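DNA mismatch repair protein MLH3 (Saccharomyces cerevisiae S288C, PDB 6RMN) takes part in DNA mismatch repair, correcting insertion-deletion loops as a component of the MutLbeta heterodimer. Local coordinates at residues Arg76-Cys81 with Lys122-Met127. Numbering follows the deposited sequence.
Sequences RDLKDC and KTLPEM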
loop_
_atom_site.group_PDB
_atom_site.type_symbol
_atom_site.label_atom_id
_atom_site.label_comp_id
_atom_site.label_asym_id
_atom_site.label_seq_id
_atom_site.Cartn_x
_atom_site.Cartn_y
_atom_site.Cartn_z
ATOM N N ARG B 76 -27.314 27.292 -24.826
ATOM C CA ARG B 76 -28.039 28.409 -24.214
ATOM C C ARG B 76 -28.123 29.626 -25.154
ATOM O O ARG B 76 -27.093 30.117 -25.631
ATOM C CB ARG B 76 -27.389 28.773 -22.851
ATOM C CG ARG B 76 -27.996 29.972 -22.096
ATOM C CD ARG B 76 -29.388 29.728 -21.528
ATOM N NE ARG B 76 -29.356 29.086 -20.213
ATOM C CZ ARG B 76 -29.531 27.784 -20.006
ATOM N NH1 ARG B 76 -29.742 26.964 -21.030
ATOM N NH2 ARG B 76 -29.494 27.292 -18.775
ATOM N N ASP B 77 -29.363 30.108 -25.414
ATOM C CA ASP B 77 -29.644 31.265 -26.268
ATOM C C ASP B 77 -29.054 32.536 -25.660
ATOM O O ASP B 77 -29.269 32.827 -24.483
ATOM C CB ASP B 77 -31.157 31.433 -26.499
ATOM C CG ASP B 77 -31.752 30.588 -27.611
ATOM O OD1 ASP B 77 -31.188 30.591 -28.736
ATOM O OD2 ASP B 77 -32.805 29.956 -27.373
ATOM N N LEU B 78 -28.287 33.267 -26.469
ATOM C CA LEU B 78 -27.582 34.489 -26.103
ATOM C C LEU B 78 -28.131 35.699 -26.874
ATOM O O LEU B 78 -28.385 35.614 -28.083
ATOM C CB LEU B 78 -26.083 34.273 -26.378
ATOM C CG LEU B 78 -25.081 35.374 -26.039
ATOM C CD1 LEU B 78 -25.022 35.655 -24.536
ATOM C CD2 LEU B 78 -23.715 34.971 -26.509
ATOM N N LYS B 79 -28.315 36.821 -26.159
ATOM C CA LYS B 79 -28.841 38.068 -26.717
ATOM C C LYS B 79 -27.768 39.158 -26.769
ATOM O O LYS B 79 -26.854 39.155 -25.936
ATOM C CB LYS B 79 -30.055 38.554 -25.893
ATOM C CG LYS B 79 -31.068 39.362 -26.704
ATOM C CD LYS B 79 -32.167 39.957 -25.827
ATOM C CE LYS B 79 -33.094 40.855 -26.617
ATOM N NZ LYS B 79 -34.204 41.384 -25.779
ATOM N N ASP B 80 -27.904 40.099 -27.747
ATOM C CA ASP B 80 -27.050 41.278 -27.966
ATOM C C ASP B 80 -25.547 40.964 -27.888
ATOM O O ASP B 80 -24.812 41.541 -27.074
ATOM C CB ASP B 80 -27.450 42.426 -27.005
ATOM C CG ASP B 80 -26.983 43.814 -27.424
ATOM O OD1 ASP B 80 -27.340 44.254 -28.550
ATOM O OD2 ASP B 80 -26.281 44.471 -26.622
ATOM N N CYS B 81 -25.116 40.007 -28.716
ATOM C CA CYS B 81 -23.730 39.574 -28.806
ATOM C C CYS B 81 -23.321 39.588 -30.272
ATOM O O CYS B 81 -23.555 38.626 -31.011
ATOM C CB CYS B 81 -23.537 38.202 -28.165
ATOM S SG CYS B 81 -21.804 37.696 -27.990
ATOM N N LYS B 122 -25.652 33.629 -31.581
ATOM C CA LYS B 122 -27.004 33.262 -31.171
ATOM C C LYS B 122 -27.020 32.303 -29.980
ATOM O O LYS B 122 -27.792 32.520 -29.048
ATOM C CB LYS B 122 -27.795 32.696 -32.362
ATOM C CG LYS B 122 -28.070 33.742 -33.444
ATOM C CD LYS B 122 -29.034 33.249 -34.510
ATOM C CE LYS B 122 -29.512 34.385 -35.390
ATOM N NZ LYS B 122 -30.504 33.931 -36.400
ATOM N N THR B 123 -26.201 31.237 -30.013
ATOM C CA THR B 123 -26.148 30.250 -28.929
ATOM C C THR B 123 -24.723 29.974 -28.478
ATOM O O THR B 123 -23.791 30.056 -29.276
ATOM C CB THR B 123 -26.869 28.916 -29.289
ATOM O OG1 THR B 123 -26.067 28.139 -30.180
ATOM C CG2 THR B 123 -28.277 29.109 -29.858
ATOM N N LEU B 124 -24.572 29.612 -27.196
ATOM C CA LEU B 124 -23.305 29.225 -26.581
ATOM C C LEU B 124 -23.543 28.090 -25.601
ATOM O O LEU B 124 -24.572 28.115 -24.938
ATOM C CB LEU B 124 -22.670 30.404 -25.828
ATOM C CG LEU B 124 -21.917 31.474 -26.628
ATOM C CD1 LEU B 124 -21.229 32.431 -25.665
ATOM C CD2 LEU B 124 -20.868 30.857 -27.567
ATOM N N PRO B 125 -22.626 27.103 -25.442
ATOM C CA PRO B 125 -22.852 26.068 -24.414
ATOM C C PRO B 125 -22.678 26.673 -23.015
ATOM O O PRO B 125 -22.061 27.732 -22.893
ATOM C CB PRO B 125 -21.780 25.023 -24.721
ATOM C CG PRO B 125 -20.679 25.782 -25.360
ATOM C CD PRO B 125 -21.330 26.909 -26.131
ATOM N N GLU B 126 -23.245 26.041 -21.982
ATOM C CA GLU B 126 -23.201 26.539 -20.598
ATOM C C GLU B 126 -21.779 26.844 -20.071
ATOM O O GLU B 126 -21.591 27.886 -19.448
ATOM C CB GLU B 126 -23.958 25.601 -19.642
ATOM C CG GLU B 126 -25.469 25.618 -19.856
ATOM C CD GLU B 126 -26.214 26.776 -19.215
ATOM O OE1 GLU B 126 -26.844 26.563 -18.154
ATOM O OE2 GLU B 126 -26.177 27.895 -19.777
ATOM N N MET B 127 -20.793 25.971 -20.352
ATOM C CA MET B 127 -19.383 26.150 -19.973
ATOM C C MET B 127 -18.873 27.483 -20.501
ATOM O O MET B 127 -18.295 28.262 -19.740
ATOM C CB MET B 127 -18.505 25.084 -20.642
ATOM C CG MET B 127 -18.437 23.771 -19.951
ATOM S SD MET B 127 -17.524 22.678 -21.082
ATOM C CE MET B 127 -18.513 21.169 -20.917
#
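E126 approaches R76 over one face of its guanidinium, the two planes inclined by 44°, instead of facing its N-H edge. E126 OE2 stands 3.3 Å above the guanidinium plane, over its centre, while OE1 comes within 2.8 Å of R76 NH2 in a salt bridge well out of that plane, with no N-H aimed at it. Bends at chi2 and chi3 place R76 CD and NE so that the chain curls round E126 OE2, which lies 3.4 Å from both R76 CB and R76 NE. The arginine's length lets it reach from the exposed strand to the first residue of helix 126-132, where the glutamate supplies the opposite charge. An alanine in place of E126 would probably leave the R76 guanidinium without this counter-charge and freer to turn.

Strand 76-77 pairs antiparallel with the end of strand 117-124. L124 N donates to R76 O, the return bond from R76 N to L124 O is weak, and L78 N gives K122 O a nearly straight 2.7 Å bond. On the face of L124, L78 CD2 packs 3.7 Å from L124 CD1, and both leucines also touch Y132 of helix 126-132, branched apolar residues suiting that side. On the other face, T123 CG2 lies 3.5 Å from D77 OD1, while T123 OG1 is hydrogen-bonded to G104 O. K122 and T123 both face G106, forming a classic beta bulge. In this C-terminal piece of MLH3, the backbone bonds thus fix the register, and L78 adds an apolar contact with the buried L124, while the surface ion pair, being charge attraction without directed N-H bonds, probably tolerates some movement.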